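4-hydroxybutyrate CoA-transferase (Porphyromonas gingivalis, PDB 3EH7) probably transfers coenzyme A between acyl-CoA thioesters and carboxylates such as acetate or 4-hydroxybutyrate, as an enzyme of the acetyl-CoA hydrolase/transferase family. Local coordinates at residues R14-H24 / I174-M182; H35-C43 / V181-S189. All coordinates share one frame; numbering follows the deposited sequence.

Contact 1 of 2, residues R14-H24 / I174-M182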
loop_
_atom_site.group_PDB
_atom_site.type_symbol
_atom_site.label_atom_id
_atom_site.label_comp_id
_atom_site.label_asym_id
_atom_site.label_seq_id
_atom_site.Cartn_x
_atom_site.Cartn_y
_atom_site.Cartn_z
ATOM N N ARG A 14 37.743 -21.489 -13.636
ATOM C CA ARG A 14 36.393 -21.591 -13.047
ATOM C C ARG A 14 35.301 -22.028 -14.035
ATOM O O ARG A 14 34.150 -22.147 -13.653
ATOM C CB ARG A 14 35.984 -20.244 -12.448
ATOM C CG ARG A 14 36.643 -19.923 -11.117
ATOM C CD ARG A 14 36.254 -18.530 -10.656
ATOM N NE ARG A 14 36.972 -17.500 -11.416
ATOM C CZ ARG A 14 36.469 -16.321 -11.782
ATOM N NH1 ARG A 14 35.209 -15.996 -11.470
ATOM N NH2 ARG A 14 37.229 -15.468 -12.483
ATOM N N ILE A 15 35.684 -22.257 -15.292
ATOM C CA ILE A 15 34.742 -22.631 -16.347
ATOM C C ILE A 15 34.492 -24.135 -16.242
ATOM O O ILE A 15 35.418 -24.931 -16.204
ATOM C CB ILE A 15 35.241 -22.194 -17.763
ATOM C CG1 ILE A 15 35.151 -20.673 -17.895
ATOM C CG2 ILE A 15 34.417 -22.836 -18.872
ATOM C CD1 ILE A 15 35.657 -20.128 -19.213
ATOM N N VAL A 16 33.227 -24.518 -16.147
ATOM C CA VAL A 16 32.872 -25.933 -15.974
ATOM C C VAL A 16 31.624 -26.207 -16.793
ATOM O O VAL A 16 30.999 -25.290 -17.306
ATOM C CB VAL A 16 32.581 -26.301 -14.483
ATOM C CG1 VAL A 16 33.758 -25.945 -13.578
ATOM C CG2 VAL A 16 31.320 -25.639 -14.016
ATOM N N SER A 17 31.274 -27.479 -16.911
ATOM C CA SER A 17 30.046 -27.839 -17.583
ATOM C C SER A 17 28.886 -27.504 -16.649
ATOM O O SER A 17 29.091 -27.397 -15.428
ATOM C CB SER A 17 30.040 -29.319 -17.913
ATOM O OG SER A 17 29.743 -30.072 -16.753
ATOM N N ALA A 18 27.692 -27.353 -17.233
ATOM C CA ALA A 18 26.443 -27.131 -16.487
ATOM C C ALA A 18 26.227 -28.188 -15.403
ATOM O O ALA A 18 25.806 -27.871 -14.289
ATOM C CB ALA A 18 25.232 -27.121 -17.445
ATOM N N GLU A 19 26.510 -29.439 -15.754
ATOM C CA GLU A 19 26.362 -30.573 -14.846
ATOM C C GLU A 19 27.330 -30.483 -13.651
ATOM O O GLU A 19 26.946 -30.736 -12.509
ATOM C CB GLU A 19 26.588 -31.881 -15.628
ATOM C CG GLU A 19 26.880 -33.106 -14.760
ATOM C CD GLU A 19 26.710 -34.443 -15.497
ATOM O OE1 GLU A 19 27.715 -35.166 -15.627
ATOM O OE2 GLU A 19 25.573 -34.774 -15.933
ATOM N N GLU A 20 28.593 -30.160 -13.939
ATOM C CA GLU A 20 29.609 -29.937 -12.909
ATOM C C GLU A 20 29.202 -28.774 -11.968
ATOM O O GLU A 20 29.301 -28.898 -10.748
ATOM C CB GLU A 20 30.946 -29.645 -13.582
ATOM C CG GLU A 20 32.111 -29.252 -12.666
ATOM C CD GLU A 20 32.407 -30.269 -11.568
ATOM O OE1 GLU A 20 32.134 -31.485 -11.779
ATOM O OE2 GLU A 20 32.922 -29.834 -10.501
ATOM N N ALA A 21 28.728 -27.672 -12.539
ATOM C CA ALA A 21 28.320 -26.500 -11.745
ATOM C C ALA A 21 27.195 -26.829 -10.760
ATOM O O ALA A 21 27.358 -26.608 -9.564
ATOM C CB ALA A 21 27.924 -25.288 -12.658
ATOM N N VAL A 22 26.076 -27.379 -11.238
ATOM C CA VAL A 22 24.898 -27.564 -10.374
ATOM C C VAL A 22 25.119 -28.652 -9.314
ATOM O O VAL A 22 24.404 -28.707 -8.303
ATOM C CB VAL A 22 23.578 -27.867 -11.180
ATOM C CG1 VAL A 22 23.314 -26.784 -12.210
ATOM C CG2 VAL A 22 23.603 -29.274 -11.836
ATOM N N LYS A 23 26.105 -29.509 -9.564
ATOM C CA LYS A 23 26.551 -30.557 -8.633
ATOM C C LYS A 23 26.818 -30.017 -7.211
ATOM O O LYS A 23 26.650 -30.742 -6.228
ATOM C CB LYS A 23 27.831 -31.193 -9.185
ATOM C CG LYS A 23 28.211 -32.528 -8.610
ATOM C CD LYS A 23 29.546 -33.020 -9.192
ATOM C CE LYS A 23 30.733 -32.126 -8.770
ATOM N NZ LYS A 23 32.059 -32.840 -8.831
ATOM N N HIS A 24 27.243 -28.757 -7.121
ATOM C CA HIS A 24 27.624 -28.130 -5.851
ATOM C C HIS A 24 26.468 -27.526 -5.067
ATOM O O HIS A 24 26.682 -26.949 -4.005
ATOM C CB HIS A 24 28.721 -27.082 -6.100
ATOM C CG HIS A 24 29.923 -27.651 -6.780
ATOM N ND1 HIS A 24 30.858 -28.412 -6.116
ATOM C CD2 HIS A 24 30.315 -27.622 -8.075
ATOM C CE1 HIS A 24 31.791 -28.806 -6.965
ATOM N NE2 HIS A 24 31.484 -28.339 -8.162
ATOM N N ILE A 174 33.256 -10.552 -13.012
ATOM C CA ILE A 174 33.341 -11.965 -13.267
ATOM C C ILE A 174 34.025 -12.702 -12.119
ATOM O O ILE A 174 33.814 -13.905 -11.953
ATOM C CB ILE A 174 34.074 -12.201 -14.596
ATOM C CG1 ILE A 174 33.934 -13.647 -15.081
ATOM C CG2 ILE A 174 35.560 -11.777 -14.508
ATOM C CD1 ILE A 174 34.263 -13.782 -16.573
ATOM N N SER A 175 34.812 -11.975 -11.320
ATOM C CA SER A 175 35.520 -12.538 -10.159
ATOM C C SER A 175 34.542 -12.931 -9.050
ATOM O O SER A 175 34.896 -13.698 -8.174
ATOM C CB SER A 175 36.545 -11.527 -9.605
ATOM O OG SER A 175 35.884 -10.462 -8.938
ATOM N N LYS A 176 33.320 -12.402 -9.080
ATOM C CA LYS A 176 32.311 -12.801 -8.098
ATOM C C LYS A 176 31.685 -14.175 -8.393
ATOM O O LYS A 176 30.946 -14.662 -7.577
ATOM C CB LYS A 176 31.180 -11.775 -8.022
ATOM C CG LYS A 176 31.641 -10.356 -7.759
ATOM C CD LYS A 176 32.333 -10.200 -6.444
ATOM C CE LYS A 176 31.359 -10.276 -5.295
ATOM N NZ LYS A 176 32.092 -9.802 -4.081
ATOM N N LEU A 177 31.947 -14.767 -9.562
ATOM C CA LEU A 177 31.323 -16.024 -9.952
ATOM C C LEU A 177 32.128 -17.202 -9.441
ATOM O O LEU A 177 33.308 -17.319 -9.766
ATOM C CB LEU A 177 31.260 -16.121 -11.472
ATOM C CG LEU A 177 30.595 -14.975 -12.210
ATOM C CD1 LEU A 177 30.643 -15.245 -13.699
ATOM C CD2 LEU A 177 29.206 -14.811 -11.692
ATOM N N ASP A 178 31.500 -18.085 -8.667
ATOM C CA ASP A 178 32.181 -19.281 -8.170
ATOM C C ASP A 178 32.358 -20.295 -9.288
ATOM O O ASP A 178 33.421 -20.913 -9.411
ATOM C CB ASP A 178 31.410 -19.884 -7.011
ATOM C CG ASP A 178 31.267 -18.910 -5.869
ATOM O OD1 ASP A 178 32.303 -18.563 -5.297
ATOM O OD2 ASP A 178 30.151 -18.430 -5.598
ATOM N N TYR A 179 31.337 -20.444 -10.122
ATOM C CA TYR A 179 31.481 -21.225 -11.342
ATOM C C TYR A 179 30.926 -20.497 -12.527
ATOM O O TYR A 179 29.998 -19.699 -12.401
ATOM C CB TYR A 179 30.801 -22.576 -11.212
ATOM C CG TYR A 179 31.299 -23.343 -10.037
ATOM C CD1 TYR A 179 32.423 -24.165 -10.144
ATOM C CD2 TYR A 179 30.663 -23.237 -8.800
ATOM C CE1 TYR A 179 32.896 -24.870 -9.042
ATOM C CE2 TYR A 179 31.125 -23.933 -7.701
ATOM C CZ TYR A 179 32.230 -24.744 -7.821
ATOM O OH TYR A 179 32.672 -25.433 -6.727
ATOM N N ILE A 180 31.551 -20.756 -13.665
ATOM C CA ILE A 180 31.138 -20.195 -14.945
ATOM C C ILE A 180 30.756 -21.336 -15.900
ATOM O O ILE A 180 31.530 -22.262 -16.135
ATOM C CB ILE A 180 32.244 -19.353 -15.582
ATOM C CG1 ILE A 180 32.519 -18.112 -14.736
ATOM C CG2 ILE A 180 31.841 -18.927 -16.988
ATOM C CD1 ILE A 180 33.894 -17.483 -15.044
ATOM N N VAL A 181 29.550 -21.258 -16.432
ATOM C CA VAL A 181 29.085 -22.240 -17.383
ATOM C C VAL A 181 28.903 -21.553 -18.738
ATOM O O VAL A 181 28.064 -20.651 -18.871
ATOM C CB VAL A 181 27.760 -22.839 -16.881
ATOM C CG1 VAL A 181 27.153 -23.737 -17.957
ATOM C CG2 VAL A 181 27.995 -23.595 -15.569
HETATM N N MSE A 182 29.689 -21.946 -19.735
HETATM C CA MSE A 182 29.568 -21.296 -21.043
HETATM C C MSE A 182 28.332 -21.803 -21.807
HETATM O O MSE A 182 27.937 -22.966 -21.685
HETATM C CB MSE A 182 30.856 -21.463 -21.885
HETATM C CG MSE A 182 32.153 -20.846 -21.268
HETATM SE SE MSE A 182 31.969 -19.012 -20.694
HETATM C CE MSE A 182 31.509 -18.267 -22.460
HETATM O O HOH W 1 31.153 -24.252 -19.859
#
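With CG of Arg14 beside its backbone N (chi1 -76°) and the chain bent at chi3 (-76°), the guanidinium turns edge-on to the carbonyls of Ile174 and Leu177, while its backbone leads into short strand 15-16, at the edge of the parallel sheet within this chain, in a Rossmann-like domain. Strand 15-16 lies along strand 179-183: Ile180 N donates to Arg14 O, and Val16 N to Ile180 O (2.8 Å). Beyond these bonds a water bridges Val16 O and Met182 N.

Arginine suits the start of this edge because one nitrogen can tie down a turn. Arg14 NH1 donates to Ile174 O (2.6 Å) and to Leu177 O (2.9 Å), both near the guanidinium plane; Leu177 N meets Ile174 O from the other face of that carbonyl. Ile180 CD1 lies over one guanidinium face.

On one side of the sheet, CG1 of Ile15 meets CG2 of Ile180, and CG2 of Ile15 reaches CG of Met182, a selenomethionine. On the other, helix 18-22 folds back over the strand, its start capped by Ser17 OG, which accepts from Glu20 N. Small alanines let this helix come close: Ala18 CB touches Val181 CG1, and Ala21 CB presses tightly on Val181 CG2 (3.4 Å). Glu20 OE2 accepts from His24 NE2 and helps orient the imidazole, nearly parallel to the Tyr179 ring (6°) but slid, with Tyr179 OH 3.3 Å above the plane of the His24 ring, over its centre.

Contact 2 of 2, residues H35-C43 / V181-S189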
loop_
_atom_site.group_PDB
_atom_site.type_symbol
_atom_site.label_atom_id
_atom_site.label_comp_id
_atom_site.label_asym_id
_atom_site.label_seq_id
_atom_site.Cartn_x
_atom_site.Cartn_y
_atom_site.Cartn_z
ATOM N N HIS A 35 15.329 -14.325 -13.719
ATOM C CA HIS A 35 13.899 -14.210 -13.959
ATOM C C HIS A 35 13.520 -14.314 -15.434
ATOM O O HIS A 35 14.261 -13.880 -16.307
ATOM C CB HIS A 35 13.399 -12.860 -13.406
ATOM C CG HIS A 35 11.922 -12.669 -13.500
ATOM N ND1 HIS A 35 11.028 -13.643 -13.112
ATOM C CD2 HIS A 35 11.177 -11.600 -13.876
ATOM C CE1 HIS A 35 9.792 -13.197 -13.282
ATOM N NE2 HIS A 35 9.854 -11.965 -13.760
ATOM N N ALA A 36 12.339 -14.888 -15.683
ATOM C CA ALA A 36 11.638 -14.816 -16.972
ATOM C C ALA A 36 12.508 -15.231 -18.165
ATOM O O ALA A 36 12.932 -16.397 -18.246
ATOM C CB ALA A 36 10.971 -13.401 -17.175
ATOM N N ALA A 37 12.750 -14.318 -19.101
ATOM C CA ALA A 37 13.379 -14.691 -20.385
ATOM C C ALA A 37 14.845 -15.063 -20.218
ATOM O O ALA A 37 15.417 -15.734 -21.092
ATOM C CB ALA A 37 13.237 -13.571 -21.430
ATOM N N GLY A 38 15.432 -14.657 -19.096
ATOM C CA GLY A 38 16.830 -14.914 -18.828
ATOM C C GLY A 38 17.074 -16.135 -17.991
ATOM O O GLY A 38 18.124 -16.281 -17.426
ATOM N N VAL A 39 16.085 -17.000 -17.879
ATOM C CA VAL A 39 16.260 -18.239 -17.122
ATOM C C VAL A 39 17.480 -18.961 -17.713
ATOM O O VAL A 39 17.603 -19.073 -18.924
ATOM C CB VAL A 39 14.982 -19.130 -17.190
ATOM C CG1 VAL A 39 15.343 -20.594 -17.204
ATOM C CG2 VAL A 39 14.035 -18.833 -16.018
ATOM N N PRO A 40 18.405 -19.404 -16.863
ATOM C CA PRO A 40 19.619 -20.046 -17.371
ATOM C C PRO A 40 19.349 -21.479 -17.882
ATOM O O PRO A 40 19.438 -22.434 -17.125
ATOM C CB PRO A 40 20.528 -20.055 -16.135
ATOM C CG PRO A 40 19.578 -20.139 -15.003
ATOM C CD PRO A 40 18.424 -19.285 -15.395
ATOM N N GLN A 41 19.062 -21.607 -19.171
ATOM C CA GLN A 41 18.563 -22.861 -19.725
ATOM C C GLN A 41 19.495 -24.060 -19.566
ATOM O O GLN A 41 19.002 -25.156 -19.291
ATOM C CB GLN A 41 18.177 -22.690 -21.203
ATOM C CG GLN A 41 17.057 -21.705 -21.407
ATOM C CD GLN A 41 16.826 -21.370 -22.861
ATOM O OE1 GLN A 41 16.995 -22.232 -23.745
ATOM N NE2 GLN A 41 16.453 -20.108 -23.128
ATOM N N SER A 42 20.810 -23.885 -19.743
ATOM C CA SER A 42 21.750 -25.024 -19.604
ATOM C C SER A 42 21.801 -25.582 -18.188
ATOM O O SER A 42 21.812 -26.808 -17.986
ATOM C CB SER A 42 23.175 -24.654 -20.009
ATOM O OG SER A 42 23.183 -24.159 -21.318
ATOM N N CYS A 43 21.824 -24.697 -17.202
ATOM C CA CYS A 43 21.865 -25.153 -15.811
ATOM C C CYS A 43 20.544 -25.763 -15.396
ATOM O O CYS A 43 20.530 -26.726 -14.645
ATOM C CB CYS A 43 22.267 -24.038 -14.859
ATOM S SG CYS A 43 24.015 -23.582 -15.044
ATOM N N VAL A 181 29.550 -21.258 -16.432
ATOM C CA VAL A 181 29.085 -22.240 -17.383
ATOM C C VAL A 181 28.903 -21.553 -18.738
ATOM O O VAL A 181 28.064 -20.651 -18.871
ATOM C CB VAL A 181 27.760 -22.839 -16.881
ATOM C CG1 VAL A 181 27.153 -23.737 -17.957
ATOM C CG2 VAL A 181 27.995 -23.595 -15.569
HETATM N N MSE A 182 29.689 -21.946 -19.735
HETATM C CA MSE A 182 29.568 -21.296 -21.043
HETATM C C MSE A 182 28.332 -21.803 -21.807
HETATM O O MSE A 182 27.937 -22.966 -21.685
HETATM C CB MSE A 182 30.856 -21.463 -21.885
HETATM C CG MSE A 182 32.153 -20.846 -21.268
HETATM SE SE MSE A 182 31.969 -19.012 -20.694
HETATM C CE MSE A 182 31.509 -18.267 -22.460
ATOM N N ALA A 183 27.713 -20.924 -22.582
ATOM C CA ALA A 183 26.555 -21.318 -23.388
ATOM C C ALA A 183 26.411 -20.496 -24.680
ATOM O O ALA A 183 27.032 -19.448 -24.848
ATOM C CB ALA A 183 25.305 -21.232 -22.560
ATOM N N ASP A 184 25.576 -20.989 -25.590
ATOM C CA ASP A 184 25.271 -20.269 -26.831
ATOM C C ASP A 184 23.899 -20.707 -27.341
ATOM O O ASP A 184 23.758 -21.723 -28.007
ATOM C CB ASP A 184 26.375 -20.519 -27.871
ATOM C CG ASP A 184 26.203 -19.677 -29.144
ATOM O OD1 ASP A 184 25.357 -18.752 -29.159
ATOM O OD2 ASP A 184 26.923 -19.961 -30.133
ATOM N N TYR A 185 22.868 -19.966 -26.987
ATOM C CA TYR A 185 21.527 -20.396 -27.343
ATOM C C TYR A 185 20.628 -19.190 -27.303
ATOM O O TYR A 185 20.893 -18.264 -26.550
ATOM C CB TYR A 185 21.005 -21.509 -26.410
ATOM C CG TYR A 185 20.893 -21.120 -24.949
ATOM C CD1 TYR A 185 19.901 -20.235 -24.511
ATOM C CD2 TYR A 185 21.776 -21.626 -24.006
ATOM C CE1 TYR A 185 19.798 -19.860 -23.183
ATOM C CE2 TYR A 185 21.694 -21.246 -22.666
ATOM C CZ TYR A 185 20.704 -20.358 -22.257
ATOM O OH TYR A 185 20.581 -19.973 -20.928
ATOM N N PRO A 186 19.578 -19.190 -28.130
ATOM C CA PRO A 186 18.677 -18.068 -28.105
ATOM C C PRO A 186 17.919 -18.032 -26.780
ATOM O O PRO A 186 17.439 -19.057 -26.303
ATOM C CB PRO A 186 17.739 -18.337 -29.291
ATOM C CG PRO A 186 17.832 -19.810 -29.521
ATOM C CD PRO A 186 19.264 -20.128 -29.228
ATOM N N ILE A 187 17.827 -16.865 -26.166
ATOM C CA ILE A 187 17.105 -16.780 -24.899
ATOM C C ILE A 187 15.603 -16.941 -25.188
ATOM O O ILE A 187 15.206 -16.900 -26.347
ATOM C CB ILE A 187 17.443 -15.492 -24.131
ATOM C CG1 ILE A 187 16.900 -14.251 -24.827
ATOM C CG2 ILE A 187 18.983 -15.363 -23.949
ATOM C CD1 ILE A 187 17.155 -12.960 -23.999
ATOM N N TYR A 188 14.779 -17.150 -24.162
ATOM C CA TYR A 188 13.332 -17.343 -24.391
ATOM C C TYR A 188 12.754 -16.097 -25.034
ATOM O O TYR A 188 13.067 -14.987 -24.611
ATOM C CB TYR A 188 12.567 -17.675 -23.098
ATOM C CG TYR A 188 12.862 -19.058 -22.565
ATOM C CD1 TYR A 188 12.693 -20.183 -23.361
ATOM C CD2 TYR A 188 13.313 -19.247 -21.266
ATOM C CE1 TYR A 188 12.968 -21.468 -22.882
ATOM C CE2 TYR A 188 13.593 -20.533 -20.774
ATOM C CZ TYR A 188 13.417 -21.632 -21.583
ATOM O OH TYR A 188 13.694 -22.897 -21.105
ATOM N N SER A 189 11.960 -16.293 -26.091
ATOM C CA SER A 189 11.267 -15.208 -26.742
ATOM C C SER A 189 9.754 -15.381 -26.703
ATOM O O SER A 189 9.234 -16.457 -26.449
ATOM C CB SER A 189 11.733 -15.046 -28.178
ATOM O OG SER A 189 11.474 -16.208 -28.912
HETATM O O HOH W 2 17.276 -21.605 -26.634
HETATM O O HOH W 3 25.623 -24.476 -22.343
#
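Tyr185 OH accepts from Gln41 N at 2.8 Å and is also hydrogen-bonded to Glu158 OE2, fixing the phenol at the first turn of helix 41-49. This is the strand-end and helix-start region of a Rossmann-like parallel sheet: the chain leaving strand 179-183 runs past the loop that leads into the helix. A tyrosine is long enough to bring a polar atom to a backbone N-H at the helix start, where Pro40, the N-cap residue, has no side-chain acceptor to offer; the Glu158 carboxylate takes the next two N-H groups, of Ser42 and Cys43. CG of Tyr185 sits between its backbone N and carbonyl carbon (chi1 61°), turning the ring toward the helix.

Gln41 lies between two aromatic rings. Its CB packs over the Tyr185 face, 4.0 Å from the centroid, as a CH-pi contact. Its extended chain then carries the amide over the Tyr188 ring, the two planes 17° apart, with NE2 3.5 Å above the ring plane, over its centre. The amide also makes a weak bond from NE2 to Pro186 O, and a water donates to both Gln41 OE1 and Pro186 O. At the ring's edge Tyr188 meets Val39 CG1, while its backbone N donates weakly to Ala37 O.

Two small residues face the strand end. Cys43 SG touches Val181 CG2, and Ser42 OG shares a water with Met182 O while lying 3.5 Å from CE2 of Tyr185.

Both contacts use strand 179-183 of the same parallel sheet, but at different stages of its course. Contact 1 lies at the sheet's edge, partly buried, and combines strand pairing with an arginine-held turn and helix packing. Contact 2 is more buried and nearer the chain's centre; it spans the end of the strand and the loop that follows, and side chains and waters do most of the joining, with one weak backbone bond. Both contain Val181 and Met182, and Val181 packs in both, set between helix 18-22 and the start of helix 41-49. The two helices also touch: Ala18 CB lies 3.5 Å from Ser42 O, and Val22 CG1 packs against Cys43 O, so the contacts meet directly.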